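Local coordinates for protein trans-4-hydroxy-L-proline dehydratase (Clostridioides difficile 70-100-2010, PDB 6VXC) that catalyses the radical dehydration of trans-4-hydroxy-L-proline to (S)-1-pyrroline-5-carboxylate, as a glycyl radical enzyme of anaerobic hydroxyproline breakdown, at residues S82-D85 and G91-G94; F285-V290 and V336-Q341; I476-L481 and Y485-K490. All coordinates share one frame; numbering follows the deposited sequence.

Contact 1: S82-D85 and G91-G94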
loop_
_atom_site.group_PDB
_atom_site.type_symbol
_atom_site.label_atom_id
_atom_site.label_comp_id
_atom_site.label_asym_id
_atom_site.label_seq_id
_atom_site.Cartn_x
_atom_site.Cartn_y
_atom_site.Cartn_z
ATOM N N SER A 82 -9.239 15.347 20.625
ATOM C CA SER A 82 -10.131 16.322 20.009
ATOM C C SER A 82 -11.351 15.620 19.434
ATOM O O SER A 82 -11.276 14.468 18.998
ATOM C CB SER A 82 -9.427 17.130 18.922
ATOM O OG SER A 82 -8.994 16.287 17.880
ATOM N N ILE A 83 -12.478 16.329 19.452
ATOM C CA ILE A 83 -13.730 15.893 18.848
ATOM C C ILE A 83 -14.168 16.988 17.890
ATOM O O ILE A 83 -14.357 18.136 18.307
ATOM C CB ILE A 83 -14.817 15.630 19.905
ATOM C CG1 ILE A 83 -14.372 14.515 20.855
ATOM C CG2 ILE A 83 -16.165 15.325 19.243
ATOM C CD1 ILE A 83 -15.409 14.107 21.882
ATOM N N ASN A 84 -14.299 16.654 16.617
ATOM C CA ASN A 84 -14.634 17.664 15.630
ATOM C C ASN A 84 -16.143 17.881 15.578
ATOM O O ASN A 84 -16.933 16.998 15.913
ATOM C CB ASN A 84 -14.088 17.261 14.259
ATOM C CG ASN A 84 -12.576 17.079 14.271
ATOM O OD1 ASN A 84 -11.832 17.990 14.638
ATOM N ND2 ASN A 84 -12.121 15.879 13.913
ATOM N N ASP A 85 -16.535 19.077 15.158
ATOM C CA ASP A 85 -17.940 19.455 15.171
ATOM C C ASP A 85 -18.763 18.549 14.257
ATOM O O ASP A 85 -18.519 18.476 13.050
ATOM C CB ASP A 85 -18.097 20.916 14.761
ATOM C CG ASP A 85 -19.527 21.392 14.876
ATOM O OD1 ASP A 85 -20.056 21.380 16.010
ATOM O OD2 ASP A 85 -20.119 21.773 13.847
ATOM N N GLY A 91 -11.653 10.231 17.010
ATOM C CA GLY A 91 -10.272 9.784 16.993
ATOM C C GLY A 91 -9.482 10.387 15.841
ATOM O O GLY A 91 -9.889 10.291 14.677
ATOM N N GLU A 92 -8.357 11.024 16.159
ATOM C CA GLU A 92 -7.436 11.592 15.180
ATOM C C GLU A 92 -6.022 11.128 15.526
ATOM O O GLU A 92 -5.674 11.027 16.704
ATOM C CB GLU A 92 -7.495 13.134 15.165
ATOM C CG GLU A 92 -8.805 13.765 14.656
ATOM C CD GLU A 92 -8.957 13.726 13.127
ATOM O OE1 GLU A 92 -7.927 13.591 12.427
ATOM O OE2 GLU A 92 -10.106 13.844 12.634
ATOM N N LYS A 93 -5.214 10.833 14.503
ATOM C CA LYS A 93 -3.821 10.481 14.762
ATOM C C LYS A 93 -3.062 11.655 15.370
ATOM O O LYS A 93 -2.349 11.491 16.362
ATOM C CB LYS A 93 -3.132 10.015 13.478
ATOM C CG LYS A 93 -3.575 8.654 12.961
ATOM C CD LYS A 93 -2.913 8.305 11.622
ATOM C CE LYS A 93 -1.402 8.070 11.779
ATOM N NZ LYS A 93 -0.682 8.008 10.477
ATOM N N GLY A 94 -3.203 12.845 14.785
ATOM C CA GLY A 94 -2.495 14.032 15.213
ATOM C C GLY A 94 -3.365 14.994 16.001
ATOM O O GLY A 94 -4.421 14.631 16.528
HETATM O O HOH W 1 -11.943 13.009 16.543
#

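Contact 2: F285-V290 and V336-Q341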
loop_
_atom_site.group_PDB
_atom_site.type_symbol
_atom_site.label_atom_id
_atom_site.label_comp_id
_atom_site.label_asym_id
_atom_site.label_seq_id
_atom_site.Cartn_x
_atom_site.Cartn_y
_atom_site.Cartn_z
ATOM N N PHE A 285 -10.789 3.168 16.628
ATOM C CA PHE A 285 -9.854 3.273 17.747
ATOM C C PHE A 285 -8.638 2.378 17.527
ATOM O O PHE A 285 -7.494 2.788 17.763
ATOM C CB PHE A 285 -10.553 2.908 19.060
ATOM C CG PHE A 285 -11.317 4.046 19.699
ATOM C CD1 PHE A 285 -10.917 5.369 19.521
ATOM C CD2 PHE A 285 -12.421 3.785 20.509
ATOM C CE1 PHE A 285 -11.619 6.419 20.120
ATOM C CE2 PHE A 285 -13.132 4.831 21.120
ATOM C CZ PHE A 285 -12.730 6.149 20.928
ATOM N N VAL A 286 -8.874 1.138 17.104
ATOM C CA VAL A 286 -7.774 0.230 16.789
ATOM C C VAL A 286 -6.908 0.824 15.681
ATOM O O VAL A 286 -5.680 0.760 15.736
ATOM C CB VAL A 286 -8.312 -1.162 16.401
ATOM C CG1 VAL A 286 -7.178 -2.058 15.910
ATOM C CG2 VAL A 286 -9.067 -1.820 17.552
ATOM N N HIS A 287 -7.538 1.413 14.666
ATOM C CA HIS A 287 -6.794 2.065 13.588
ATOM C C HIS A 287 -5.894 3.180 14.127
ATOM O O HIS A 287 -4.690 3.204 13.856
ATOM C CB HIS A 287 -7.787 2.612 12.551
ATOM C CG HIS A 287 -7.153 3.262 11.364
ATOM N ND1 HIS A 287 -7.239 2.736 10.093
ATOM C CD2 HIS A 287 -6.474 4.428 11.240
ATOM C CE1 HIS A 287 -6.605 3.525 9.247
ATOM N NE2 HIS A 287 -6.140 4.566 9.912
ATOM N N ILE A 288 -6.455 4.087 14.931
ATOM C CA ILE A 288 -5.655 5.142 15.547
ATOM C C ILE A 288 -4.520 4.531 16.356
ATOM O O ILE A 288 -3.393 5.033 16.358
ATOM C CB ILE A 288 -6.538 6.045 16.429
ATOM C CG1 ILE A 288 -7.546 6.806 15.563
ATOM C CG2 ILE A 288 -5.685 7.028 17.236
ATOM C CD1 ILE A 288 -6.882 7.710 14.570
ATOM N N GLY A 289 -4.810 3.455 17.070
ATOM C CA GLY A 289 -3.818 2.796 17.883
ATOM C C GLY A 289 -2.636 2.255 17.103
ATOM O O GLY A 289 -1.487 2.606 17.406
ATOM N N VAL A 290 -2.887 1.401 16.105
ATOM C CA VAL A 290 -1.757 0.733 15.449
ATOM C C VAL A 290 -0.967 1.705 14.594
ATOM O O VAL A 290 0.243 1.528 14.399
ATOM C CB VAL A 290 -2.217 -0.494 14.644
ATOM C CG1 VAL A 290 -2.825 -1.545 15.588
ATOM C CG2 VAL A 290 -3.197 -0.088 13.506
ATOM N N VAL A 336 -14.683 9.966 6.062
ATOM C CA VAL A 336 -14.027 11.232 6.357
ATOM C C VAL A 336 -12.867 11.020 7.327
ATOM O O VAL A 336 -11.819 11.659 7.201
ATOM C CB VAL A 336 -15.045 12.251 6.906
ATOM C CG1 VAL A 336 -14.320 13.463 7.454
ATOM C CG2 VAL A 336 -16.071 12.643 5.828
ATOM N N LYS A 337 -13.033 10.131 8.314
ATOM C CA LYS A 337 -11.948 9.894 9.270
ATOM C C LYS A 337 -10.687 9.393 8.569
ATOM O O LYS A 337 -9.581 9.866 8.854
ATOM C CB LYS A 337 -12.366 8.916 10.364
ATOM C CG LYS A 337 -13.531 9.366 11.228
ATOM C CD LYS A 337 -13.280 10.734 11.906
ATOM C CE LYS A 337 -12.035 10.795 12.753
ATOM N NZ LYS A 337 -11.822 12.137 13.413
ATOM N N PHE A 338 -10.836 8.429 7.655
ATOM C CA PHE A 338 -9.697 8.011 6.839
ATOM C C PHE A 338 -9.074 9.210 6.123
ATOM O O PHE A 338 -7.850 9.384 6.118
ATOM C CB PHE A 338 -10.131 6.972 5.803
ATOM C CG PHE A 338 -10.309 5.575 6.333
ATOM C CD1 PHE A 338 -9.218 4.770 6.607
ATOM C CD2 PHE A 338 -11.592 5.036 6.476
ATOM C CE1 PHE A 338 -9.391 3.472 7.049
ATOM C CE2 PHE A 338 -11.773 3.751 6.922
ATOM C CZ PHE A 338 -10.677 2.960 7.208
ATOM N N ASN A 339 -9.910 10.046 5.500
ATOM C CA ASN A 339 -9.412 11.168 4.715
ATOM C C ASN A 339 -8.747 12.239 5.568
ATOM O O ASN A 339 -8.034 13.083 5.016
ATOM C CB ASN A 339 -10.542 11.806 3.891
ATOM C CG ASN A 339 -10.010 12.677 2.756
ATOM O OD1 ASN A 339 -9.397 12.177 1.812
ATOM N ND2 ASN A 339 -10.272 13.972 2.827
ATOM N N ASN A 340 -8.971 12.229 6.882
ATOM C CA ASN A 340 -8.291 13.135 7.797
ATOM C C ASN A 340 -6.876 12.685 8.182
ATOM O O ASN A 340 -6.178 13.472 8.826
ATOM C CB ASN A 340 -9.112 13.305 9.095
ATOM C CG ASN A 340 -10.332 14.205 8.912
ATOM O OD1 ASN A 340 -10.519 14.808 7.867
ATOM N ND2 ASN A 340 -11.148 14.309 9.950
ATOM N N GLN A 341 -6.435 11.480 7.801
ATOM C CA GLN A 341 -5.125 10.937 8.198
ATOM C C GLN A 341 -4.196 10.784 6.997
ATOM O O GLN A 341 -4.222 9.744 6.314
ATOM C CB GLN A 341 -5.271 9.580 8.905
ATOM C CG GLN A 341 -6.507 9.436 9.809
ATOM C CD GLN A 341 -6.608 10.523 10.857
ATOM O OE1 GLN A 341 -5.622 10.892 11.500
ATOM N NE2 GLN A 341 -7.817 11.035 11.046
#

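Contact 3: I476-L481 and Y485-K490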
loop_
_atom_site.group_PDB
_atom_site.type_symbol
_atom_site.label_atom_id
_atom_site.label_comp_id
_atom_site.label_asym_id
_atom_site.label_seq_id
_atom_site.Cartn_x
_atom_site.Cartn_y
_atom_site.Cartn_z
ATOM N N ILE A 476 18.278 -3.751 -14.563
ATOM C CA ILE A 476 19.093 -4.958 -14.526
ATOM C C ILE A 476 19.493 -5.369 -15.940
ATOM O O ILE A 476 20.626 -5.808 -16.169
ATOM C CB ILE A 476 18.355 -6.077 -13.772
ATOM C CG1 ILE A 476 18.235 -5.682 -12.287
ATOM C CG2 ILE A 476 19.058 -7.435 -13.960
ATOM C CD1 ILE A 476 17.430 -6.659 -11.446
ATOM N N LEU A 477 18.588 -5.219 -16.918
ATOM C CA LEU A 477 19.003 -5.440 -18.302
ATOM C C LEU A 477 20.047 -4.408 -18.717
ATOM O O LEU A 477 21.029 -4.744 -19.385
ATOM C CB LEU A 477 17.800 -5.406 -19.257
ATOM C CG LEU A 477 18.124 -5.589 -20.758
ATOM C CD1 LEU A 477 18.757 -6.949 -21.050
ATOM C CD2 LEU A 477 16.889 -5.413 -21.621
ATOM N N GLU A 478 19.870 -3.153 -18.297
ATOM C CA GLU A 478 20.857 -2.136 -18.636
ATOM C C GLU A 478 22.239 -2.523 -18.128
ATOM O O GLU A 478 23.216 -2.484 -18.885
ATOM C CB GLU A 478 20.434 -0.777 -18.070
ATOM C CG GLU A 478 21.360 0.388 -18.439
ATOM C CD GLU A 478 20.816 1.741 -17.978
ATOM O OE1 GLU A 478 20.755 1.987 -16.760
ATOM O OE2 GLU A 478 20.437 2.557 -18.843
ATOM N N LEU A 479 22.324 -2.986 -16.877
ATOM C CA LEU A 479 23.599 -3.464 -16.349
ATOM C C LEU A 479 24.139 -4.609 -17.189
ATOM O O LEU A 479 25.331 -4.638 -17.498
ATOM C CB LEU A 479 23.453 -3.909 -14.886
ATOM C CG LEU A 479 23.100 -2.914 -13.770
ATOM C CD1 LEU A 479 23.168 -3.614 -12.404
ATOM C CD2 LEU A 479 23.988 -1.676 -13.791
ATOM N N THR A 480 23.272 -5.555 -17.564
ATOM C CA THR A 480 23.673 -6.670 -18.424
ATOM C C THR A 480 24.303 -6.173 -19.719
ATOM O O THR A 480 25.320 -6.709 -20.169
ATOM C CB THR A 480 22.460 -7.559 -18.748
ATOM O OG1 THR A 480 21.826 -7.985 -17.542
ATOM C CG2 THR A 480 22.870 -8.796 -19.575
ATOM N N LEU A 481 23.664 -5.199 -20.374
ATOM C CA LEU A 481 24.165 -4.674 -21.638
ATOM C C LEU A 481 25.435 -3.845 -21.476
ATOM O O LEU A 481 26.052 -3.497 -22.483
ATOM C CB LEU A 481 23.077 -3.855 -22.339
ATOM C CG LEU A 481 21.824 -4.650 -22.741
ATOM C CD1 LEU A 481 20.763 -3.745 -23.337
ATOM C CD2 LEU A 481 22.177 -5.742 -23.713
ATOM N N TYR A 485 28.348 -2.403 -15.539
ATOM C CA TYR A 485 28.579 -0.981 -15.369
ATOM C C TYR A 485 27.265 -0.232 -15.536
ATOM O O TYR A 485 26.465 -0.551 -16.415
ATOM C CB TYR A 485 29.614 -0.507 -16.391
ATOM C CG TYR A 485 29.993 0.948 -16.333
ATOM C CD1 TYR A 485 30.834 1.425 -15.336
ATOM C CD2 TYR A 485 29.561 1.836 -17.304
ATOM C CE1 TYR A 485 31.208 2.747 -15.295
ATOM C CE2 TYR A 485 29.935 3.161 -17.272
ATOM C CZ TYR A 485 30.758 3.603 -16.266
ATOM O OH TYR A 485 31.130 4.917 -16.228
ATOM N N ASP A 486 27.039 0.746 -14.678
ATOM C CA ASP A 486 25.845 1.571 -14.770
ATOM C C ASP A 486 26.176 2.843 -15.540
ATOM O O ASP A 486 26.924 3.685 -15.028
ATOM C CB ASP A 486 25.326 1.895 -13.370
ATOM C CG ASP A 486 24.191 2.886 -13.374
ATOM O OD1 ASP A 486 23.600 3.105 -14.440
ATOM O OD2 ASP A 486 23.912 3.453 -12.294
ATOM N N PRO A 487 25.641 3.039 -16.748
ATOM C CA PRO A 487 26.007 4.225 -17.529
ATOM C C PRO A 487 25.566 5.528 -16.897
ATOM O O PRO A 487 26.065 6.586 -17.294
ATOM C CB PRO A 487 25.286 4.004 -18.870
ATOM C CG PRO A 487 24.738 2.624 -18.821
ATOM C CD PRO A 487 24.582 2.262 -17.402
ATOM N N ILE A 488 24.619 5.494 -15.961
ATOM C CA ILE A 488 24.094 6.711 -15.351
ATOM C C ILE A 488 24.907 7.100 -14.116
ATOM O O ILE A 488 25.438 8.211 -14.040
ATOM C CB ILE A 488 22.597 6.558 -15.014
ATOM C CG1 ILE A 488 21.807 6.146 -16.256
ATOM C CG2 ILE A 488 22.045 7.847 -14.416
ATOM C CD1 ILE A 488 21.970 7.077 -17.455
ATOM N N SER A 489 24.998 6.212 -13.128
ATOM C CA SER A 489 25.843 6.549 -11.986
ATOM C C SER A 489 27.325 6.441 -12.311
ATOM O O SER A 489 28.144 6.851 -11.487
ATOM C CB SER A 489 25.524 5.666 -10.780
ATOM O OG SER A 489 25.992 4.349 -10.989
ATOM N N LYS A 490 27.682 5.908 -13.485
ATOM C CA LYS A 490 29.076 5.782 -13.910
ATOM C C LYS A 490 29.893 4.995 -12.886
ATOM O O LYS A 490 31.053 5.302 -12.613
ATOM C CB LYS A 490 29.683 7.162 -14.175
ATOM C CG LYS A 490 29.378 7.712 -15.586
ATOM C CD LYS A 490 29.095 9.211 -15.568
ATOM C CE LYS A 490 29.786 9.970 -16.688
ATOM N NZ LYS A 490 29.673 9.285 -18.011
#

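Contact 1: S82-D85 and G91-G94
Glu92 OE2 is gripped by several groups, and Asn84 ND2 reaches it across the contact at 3.1 Å. This bond is weak and bent, with an N-H...O angle of 122°. The stronger polar partner of Asn84 ND2 is Glu87 OE2, in the loop between the two segments. The amide of Asn84 and the carboxylate of Glu92 are turned 69° apart, and the two side chains cross at about a right angle. Glu92 gets there through a bend at chi2 (-77°), which folds its carboxylate back from an extended course. Lys337 forms a salt bridge to OE2, Asn340 ND2 also binds OE2, and Gln341 NE2 binds OE1. The buried carboxylate is therefore well supplied with donors, and the nearby lysine probably favours its charged form. Both segments belong to the irregular loop between helix 64-78 and strand 99-101, in the PFL-like part of the enzyme. They are two arms of one loop with no direct backbone bond between them. A water bridges them instead: it donates to Ser82 O at 2.9 Å and accepts from Gly91 N at 2.8 Å. Ser82 OG lies 4.1 Å from Glu92 CG, a loose van der Waals approach beside the water bridge.

Contact 2: F285-V290 and V336-Q341
His287 brings the CE1 corner of its imidazole against the CE1 atom of Phe338, 3.5 Å away. This is a buried helix-to-helix contact in the PFL-like region of the enzyme. Helix 276-293 supplies His287, and helix 324-339 supplies Phe338. The backbones stay well apart, with His287 CA and Phe338 CA 9.5 Å from each other, and the two rings span the gap. Their planes are almost perpendicular, at 89°, with centroids 5.2 Å apart. The approach is oblique, and the contact is van der Waals in kind. The imidazole extends toward the other helix because CG stands anti to the backbone N (chi1 -178°). Its ND1 is 3.8 Å from Phe338 CE1, but its polar partner is Tyr283 OH, one turn earlier on the same helix. That hydrogen bond helps fix the rotation of the ring. Tyr283 also touches Phe338, and Phe300 packs on His287 from a loop. Beyond the aromatic pair, Gln341 folds its side chain back toward the carbonyl of Lys337. The same amide also bonds Glu92 and the backbone N of Lys93. Lys337 O accepts from both Asn340 N and Gln341 NE2. The Gln341 NE2 bond to Lys337 O is 3.0 Å long and fairly straight, at 157°, and the acceptor lies close to the amide plane of Gln341.

Contact 3: I476-L481 and Y485-K490
Two like-charged carboxylates come close here: Glu478 OE1 and Asp486 OD1 lie 3.8 Å apart, and the two carboxylate planes are 28° apart. Lys475 NZ forms a salt bridge to both oxygens and probably offsets the repulsion. The other oxygen, Glu478 OE2, accepts from Gly676 N. Glu478 runs out extended from the helix, its CG anti to the backbone N (chi1 -176°). Its aliphatic part and carboxyl carbon meet the ring of Pro487, which comes from the opposite direction; Glu478 CD is 3.8 Å from Pro487 CD. The CD2 methyl of Leu479 lies 3.8 Å from Asp486 CB, an apolar contact, and as near the carbonyl O of Tyr485. Asp486 also organises its own turn. Its OD1 accepts from Ile488 N at 3.0 Å, from above the carboxylate plane. Its OD2 takes Ser489 OG at 2.6 Å and Ser489 N at 3.1 Å, both from one face of that plane. These bonds probably help to fix the carboxylate where it meets Glu478 and Lys475. A short, weakly bonded strand and the turn after it thus fold back on helix 473-481, and the bonds of Asp486 to the following backbone are those of an Asx turn and Asx motif.

Contacts 1 and 2 are neighbours, with centres 9 Å apart. They share polar partners: residues of 336-341 complete the grip on the carboxylate of contact 1, and Ile288 packs on Lys93. Contact 2 is buried and joins two helices through aromatic rings. Contact 1 is partly buried and ties two parts of one loop together through a weak side-chain bond and a water. Contact 3 lies on the opposite side of the chain's centre, about 32 Å from either of the others between nearest atoms. It is also partly buried, but it joins a helix to the short, weakly bonded strand and turn that follow. Acidic groups are central to contacts 1 and 3, each with a lysine from outside its two segments.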